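PDB 6M6T: 4-alpha-glucanotransferase from Streptococcus agalactiae, which is an amylomaltase, also called disproportionating enzyme, built on a TIM-barrel fold that holds bound glycans in its pocket. Local coordinates for residues Y292-H297 and I341-G346. Sequence-based numbering, arbitrary orientation.
Sequences YLRIDH and IAENLG. With AC1 (4,6-dideoxy-4-{[(1S,4R,5S,6S)-4,5,6-trihydroxy-3-(hydroxymethyl)cyclohex-2-en-1-yl]amino}-alpha-D-glucopyranose), chain J; ASO (1,5-anhydro-D-glucitol), chain I; GLC (alpha-D-glucopyranose), chain B.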
ATOM      1  N   TYR A 292       1.792   6.835 -10.900  1.00 45.27           N
ATOM      2  CA  TYR A 292       2.917   5.922 -10.996  1.00 46.91           C
ATOM      3  C   TYR A 292       2.596   4.719 -10.128  1.00 44.93           C
ATOM      4  O   TYR A 292       2.321   4.880  -8.940  1.00 47.42           O
ATOM      5  CB  TYR A 292       4.226   6.589 -10.530  1.00 45.22           C
ATOM      6  CG  TYR A 292       4.982   7.287 -11.627  1.00 42.96           C
ATOM      7  CD1 TYR A 292       4.598   8.537 -12.073  1.00 40.98           C
ATOM      8  CD2 TYR A 292       6.076   6.684 -12.230  1.00 53.55           C
ATOM      9  CE1 TYR A 292       5.276   9.171 -13.084  1.00 46.42           C
ATOM     10  CE2 TYR A 292       6.773   7.317 -13.253  1.00 51.94           C
ATOM     11  CZ  TYR A 292       6.365   8.558 -13.675  1.00 49.57           C
ATOM     12  OH  TYR A 292       7.052   9.187 -14.688  1.00 58.75           O
ATOM     13  N   LEU A 293       2.658   3.523 -10.699  1.00 44.05           N
ATOM     14  CA  LEU A 293       2.347   2.307  -9.968  1.00 42.60           C
ATOM     15  C   LEU A 293       3.625   1.607  -9.532  1.00 45.33           C
ATOM     16  O   LEU A 293       4.556   1.435 -10.322  1.00 47.58           O
ATOM     17  CB  LEU A 293       1.507   1.355 -10.820  1.00 47.38           C
ATOM     18  CG  LEU A 293       0.893   0.153 -10.098  1.00 50.04           C
ATOM     19  CD1 LEU A 293      -0.363   0.571  -9.301  1.00 49.71           C
ATOM     20  CD2 LEU A 293       0.594  -0.969 -11.092  1.00 44.57           C
ATOM     21  N   ARG A 294       3.642   1.164  -8.284  1.00 47.49           N
ATOM     22  CA  ARG A 294       4.778   0.502  -7.662  1.00 45.27           C
ATOM     23  C   ARG A 294       4.362  -0.933  -7.378  1.00 50.07           C
ATOM     24  O   ARG A 294       3.564  -1.177  -6.465  1.00 49.45           O
ATOM     25  CB  ARG A 294       5.167   1.230  -6.379  1.00 39.32           C
ATOM     26  CG  ARG A 294       6.174   0.501  -5.525  1.00 51.06           C
ATOM     27  CD  ARG A 294       5.759   0.544  -4.067  1.00 53.99           C
ATOM     28  NE  ARG A 294       6.885   0.455  -3.138  1.00 57.97           N
ATOM     29  CZ  ARG A 294       7.073  -0.530  -2.263  1.00 55.72           C
ATOM     30  NH1 ARG A 294       8.141  -0.496  -1.465  1.00 53.56           N
ATOM     31  NH2 ARG A 294       6.201  -1.540  -2.181  1.00 45.84           N
ATOM     32  N   ILE A 295       4.868  -1.880  -8.164  1.00 46.21           N
ATOM     33  CA  ILE A 295       4.485  -3.271  -7.954  1.00 51.14           C
ATOM     34  C   ILE A 295       5.358  -3.854  -6.846  1.00 52.40           C
ATOM     35  O   ILE A 295       6.585  -3.898  -6.957  1.00 51.52           O
ATOM     36  CB  ILE A 295       4.556  -4.099  -9.249  1.00 43.75           C
ATOM     37  CG1 ILE A 295       4.082  -5.528  -8.968  1.00 53.63           C
ATOM     38  CG2 ILE A 295       5.942  -4.139  -9.843  1.00 43.81           C
ATOM     39  CD1 ILE A 295       2.809  -5.648  -8.077  1.00 53.30           C
ATOM     40  N   ASP A 296       4.720  -4.255  -5.747  1.00 55.74           N
ATOM     41  CA  ASP A 296       5.451  -4.788  -4.609  1.00 54.00           C
ATOM     42  C   ASP A 296       6.035  -6.147  -4.959  1.00 52.47           C
ATOM     43  O   ASP A 296       5.502  -6.867  -5.805  1.00 54.82           O
ATOM     44  CB  ASP A 296       4.540  -4.922  -3.385  1.00 50.48           C
ATOM     45  CG  ASP A 296       5.315  -5.282  -2.130  1.00 59.25           C
ATOM     46  OD1 ASP A 296       6.507  -4.946  -2.087  1.00 62.17           O
ATOM     47  OD2 ASP A 296       4.773  -5.909  -1.188  1.00 65.66           O
ATOM     48  N   HIS A 297       7.150  -6.485  -4.306  1.00 53.32           N
ATOM     49  CA  HIS A 297       7.741  -7.828  -4.345  1.00 53.32           C
ATOM     50  C   HIS A 297       7.920  -8.335  -5.776  1.00 49.96           C
ATOM     51  O   HIS A 297       7.369  -9.358  -6.187  1.00 46.87           O
ATOM     52  CB  HIS A 297       6.901  -8.811  -3.538  1.00 46.08           C
ATOM     53  CG  HIS A 297       7.583 -10.114  -3.291  1.00 45.60           C
ATOM     54  ND1 HIS A 297       8.738 -10.217  -2.549  1.00 44.68           N
ATOM     55  CD2 HIS A 297       7.262 -11.376  -3.670  1.00 49.99           C
ATOM     56  CE1 HIS A 297       9.102 -11.486  -2.483  1.00 49.55           C
ATOM     57  NE2 HIS A 297       8.220 -12.211  -3.150  1.00 50.36           N
ATOM     58  N   ILE A 341       7.173   1.441 -11.294  1.00 48.59           N
ATOM     59  CA  ILE A 341       8.443   1.244 -10.614  1.00 47.64           C
ATOM     60  C   ILE A 341       8.389  -0.106  -9.929  1.00 49.14           C
ATOM     61  O   ILE A 341       7.334  -0.520  -9.427  1.00 52.58           O
ATOM     62  CB  ILE A 341       8.777   2.374  -9.625  1.00 50.78           C
ATOM     63  CG1 ILE A 341       7.865   2.318  -8.409  1.00 55.38           C
ATOM     64  CG2 ILE A 341       8.696   3.729 -10.317  1.00 51.39           C
ATOM     65  CD1 ILE A 341       8.118   3.435  -7.418  1.00 51.62           C
ATOM     66  N   ALA A 342       9.516  -0.811  -9.955  1.00 48.35           N
ATOM     67  CA  ALA A 342       9.604  -2.192  -9.507  1.00 39.38           C
ATOM     68  C   ALA A 342      10.326  -2.266  -8.172  1.00 44.46           C
ATOM     69  O   ALA A 342      11.436  -1.743  -8.026  1.00 48.56           O
ATOM     70  CB  ALA A 342      10.333  -3.040 -10.542  1.00 39.96           C
ATOM     71  N   GLU A 343       9.703  -2.925  -7.208  1.00 44.07           N
ATOM     72  CA  GLU A 343      10.283  -3.111  -5.880  1.00 50.26           C
ATOM     73  C   GLU A 343      11.074  -4.416  -5.899  1.00 51.25           C
ATOM     74  O   GLU A 343      10.511  -5.497  -5.730  1.00 49.85           O
ATOM     75  CB  GLU A 343       9.177  -3.126  -4.825  1.00 50.96           C
ATOM     76  CG  GLU A 343       9.645  -2.858  -3.400  1.00 52.96           C
ATOM     77  CD  GLU A 343       9.927  -4.144  -2.620  1.00 67.93           C
ATOM     78  OE1 GLU A 343      11.101  -4.394  -2.293  1.00 67.75           O
ATOM     79  OE2 GLU A 343       8.985  -4.916  -2.316  1.00 68.94           O
ATOM     80  N   ASN A 344      12.390  -4.332  -6.090  1.00 55.97           N
ATOM     81  CA  ASN A 344      13.159  -5.555  -6.306  1.00 50.10           C
ATOM     82  C   ASN A 344      14.137  -5.846  -5.176  1.00 53.65           C
ATOM     83  O   ASN A 344      15.291  -6.208  -5.418  1.00 58.70           O
ATOM     84  CB  ASN A 344      13.900  -5.480  -7.641  1.00 55.04           C
ATOM     85  CG  ASN A 344      14.861  -4.313  -7.713  1.00 52.08           C
ATOM     86  OD1 ASN A 344      14.656  -3.273  -7.088  1.00 51.06           O
ATOM     87  ND2 ASN A 344      15.921  -4.483  -8.482  1.00 50.48           N
ATOM     88  N   LEU A 345      13.686  -5.708  -3.938  1.00 56.51           N
ATOM     89  CA  LEU A 345      14.547  -5.917  -2.786  1.00 57.41           C
ATOM     90  C   LEU A 345      14.582  -7.389  -2.405  1.00 59.99           C
ATOM     91  O   LEU A 345      13.543  -8.047  -2.341  1.00 66.06           O
ATOM     92  CB  LEU A 345      14.065  -5.075  -1.611  1.00 62.78           C
ATOM     93  CG  LEU A 345      14.418  -3.601  -1.826  1.00 60.64           C
ATOM     94  CD1 LEU A 345      13.332  -2.713  -1.257  1.00 59.39           C
ATOM     95  CD2 LEU A 345      15.789  -3.269  -1.210  1.00 55.39           C
ATOM     96  N   GLY A 346      15.778  -7.902  -2.176  1.00 66.78           N
ATOM     97  CA  GLY A 346      15.939  -9.246  -1.639  1.00 64.10           C
ATOM     98  C   GLY A 346      16.074 -10.309  -2.711  1.00 57.23           C
ATOM     99  O   GLY A 346      15.550 -10.191  -3.818  1.00 58.85           O
TER
HETATM  100  C1  AC1 J   2      16.632  -8.417   3.476  1.00 81.65           C
HETATM  101  O2  AC1 J   2      16.317 -10.740   4.103  1.00 78.38           O
HETATM  102  C2  AC1 J   2      15.648  -9.472   3.983  1.00 78.11           C
HETATM  103  C4A AC1 J   2       9.588  -7.599   0.405  1.00 67.27           C
HETATM  104  C3  AC1 J   2      14.554  -9.639   2.970  1.00 68.79           C
HETATM  105  O3  AC1 J   2      13.670 -10.628   3.482  1.00 73.77           O
HETATM  106  C4  AC1 J   2      13.817  -8.313   2.775  1.00 73.11           C
HETATM  107  N4A AC1 J   2      12.821  -8.400   1.704  1.00 70.29           N
HETATM  108  C5  AC1 J   2      14.780  -7.216   2.371  1.00 72.54           C
HETATM  109  O5  AC1 J   2      15.911  -7.132   3.296  1.00 74.56           O
HETATM  110  C6  AC1 J   2      13.985  -5.895   2.295  1.00 60.50           C
HETATM  111  C1B AC1 J   2      11.517  -8.954   2.094  1.00 68.08           C
HETATM  112  C2B AC1 J   2      10.934  -9.540   0.847  1.00 65.36           C
HETATM  113  O2B AC1 J   2      11.924 -10.408   0.295  1.00 75.18           O
HETATM  114  C3B AC1 J   2      10.689  -8.425  -0.136  1.00 61.28           C
HETATM  115  O3B AC1 J   2      10.225  -8.948  -1.373  1.00 61.21           O
HETATM  116  O4  AC1 J   2       9.389  -6.465  -0.465  1.00 65.60           O
HETATM  117  C5B AC1 J   2       9.845  -7.220   1.734  1.00 68.53           C
HETATM  118  C7B AC1 J   2      10.727  -7.913   2.565  1.00 70.44           C
HETATM  119  C6B AC1 J   2       9.064  -6.052   2.297  1.00 65.92           C
HETATM  120  O6B AC1 J   2       8.783  -5.182   1.198  1.00 68.61           O
HETATM  121  C1  ASO I   1       5.157  -6.628   0.030  1.00 63.03           C
HETATM  122  C2  ASO I   1       5.284  -5.730   1.278  1.00 64.61           C
HETATM  123  C3  ASO I   1       5.451  -6.601   2.535  1.00 67.52           C
HETATM  124  C4  ASO I   1       4.228  -7.530   2.638  1.00 57.48           C
HETATM  125  C5  ASO I   1       4.108  -8.353   1.385  1.00 58.46           C
HETATM  126  C6  ASO I   1       2.760  -9.073   1.405  1.00 63.24           C
HETATM  127  O2  ASO I   1       6.379  -4.816   1.147  1.00 64.55           O
HETATM  128  O3  ASO I   1       5.566  -5.748   3.726  1.00 68.77           O
HETATM  129  O4  ASO I   1       4.305  -8.396   3.797  1.00 55.82           O
HETATM  130  O5  ASO I   1       4.033  -7.509   0.233  1.00 66.26           O
HETATM  131  O6  ASO I   1       2.233  -9.149   0.068  1.00 66.98           O
HETATM  132  C1  GLC B   1      20.896  -7.841   0.332  1.00 87.15           C
HETATM  133  C2  GLC B   1      19.475  -7.458  -0.212  1.00 90.49           C
HETATM  134  C3  GLC B   1      18.467  -7.290   0.942  1.00 85.43           C
HETATM  135  C4  GLC B   1      18.432  -8.696   1.573  1.00 87.30           C
HETATM  136  C5  GLC B   1      19.791  -8.874   2.302  1.00 97.92           C
HETATM  137  C6  GLC B   1      19.770 -10.065   3.276  1.00 95.02           C
HETATM  138  O1  GLC B   1      21.502  -6.732   1.014  1.00 86.37           O
HETATM  139  O2  GLC B   1      19.501  -6.279  -1.055  1.00 88.67           O
HETATM  140  O3  GLC B   1      17.196  -6.865   0.423  1.00 75.77           O
HETATM  141  O4  GLC B   1      17.214  -9.050   2.328  1.00 85.35           O
HETATM  142  O5  GLC B   1      20.826  -9.003   1.236  1.00 98.32           O
HETATM  143  O6  GLC B   1      20.470  -9.776   4.497  1.00 88.23           O
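Strands 292-295 and 340-342 run parallel as neighbours in the barrel sheet, with R294 bridging to I341 and I295 to A342. Their backbone ladder has three rungs: I341 N to L293 O at 2.8 Å, I295 N to I341 O, and E343 N to I295 O, which continues the pairing past the strand end. R294 and I341 share one face of the sheet. I341 CG1 sits between its own backbone N and carbonyl carbon (chi1 71°), and meets R294 CB at 3.5 Å as the two side chains cross obliquely. R294 starts anti to its backbone N, then bends at chi2 and runs alongside E343. The CG of E343 lies over one guanidinium face, 3.4 Å from R294 NH1. R294 NH2 makes its salt bridge with D216 on strand 212-217. R294 NH2 lies 4.4 Å from E343 OE2, so only the opposite charges act across this gap.

Beyond the strands, D296 and E343 extend side by side, their carboxylate planes 35° apart. D296 OD1 and E343 OE2 are 2.5 Å apart. H297 N donates to E343 OE2 at 3.1 Å, arriving from above the carboxylate plane. L345 N makes a weak bond to E343 OE1. D296 OD2 is bonded covalently to C1 of ASO at 1.5 Å, while AC1 O4 lies 2.4 Å from E343 OE2.

An acid after the fourth barrel strand and another after the fifth is the pattern of clan GH-H, to which amylomaltases belong. The D296 OD2 to ASO C1 bond has the form of a covalent glycosyl-enzyme intermediate, consistent with D296 as the nucleophile. As in related family 77 enzymes, E343 is probably the general acid/base. A neighbouring acid would tend to raise its pKa.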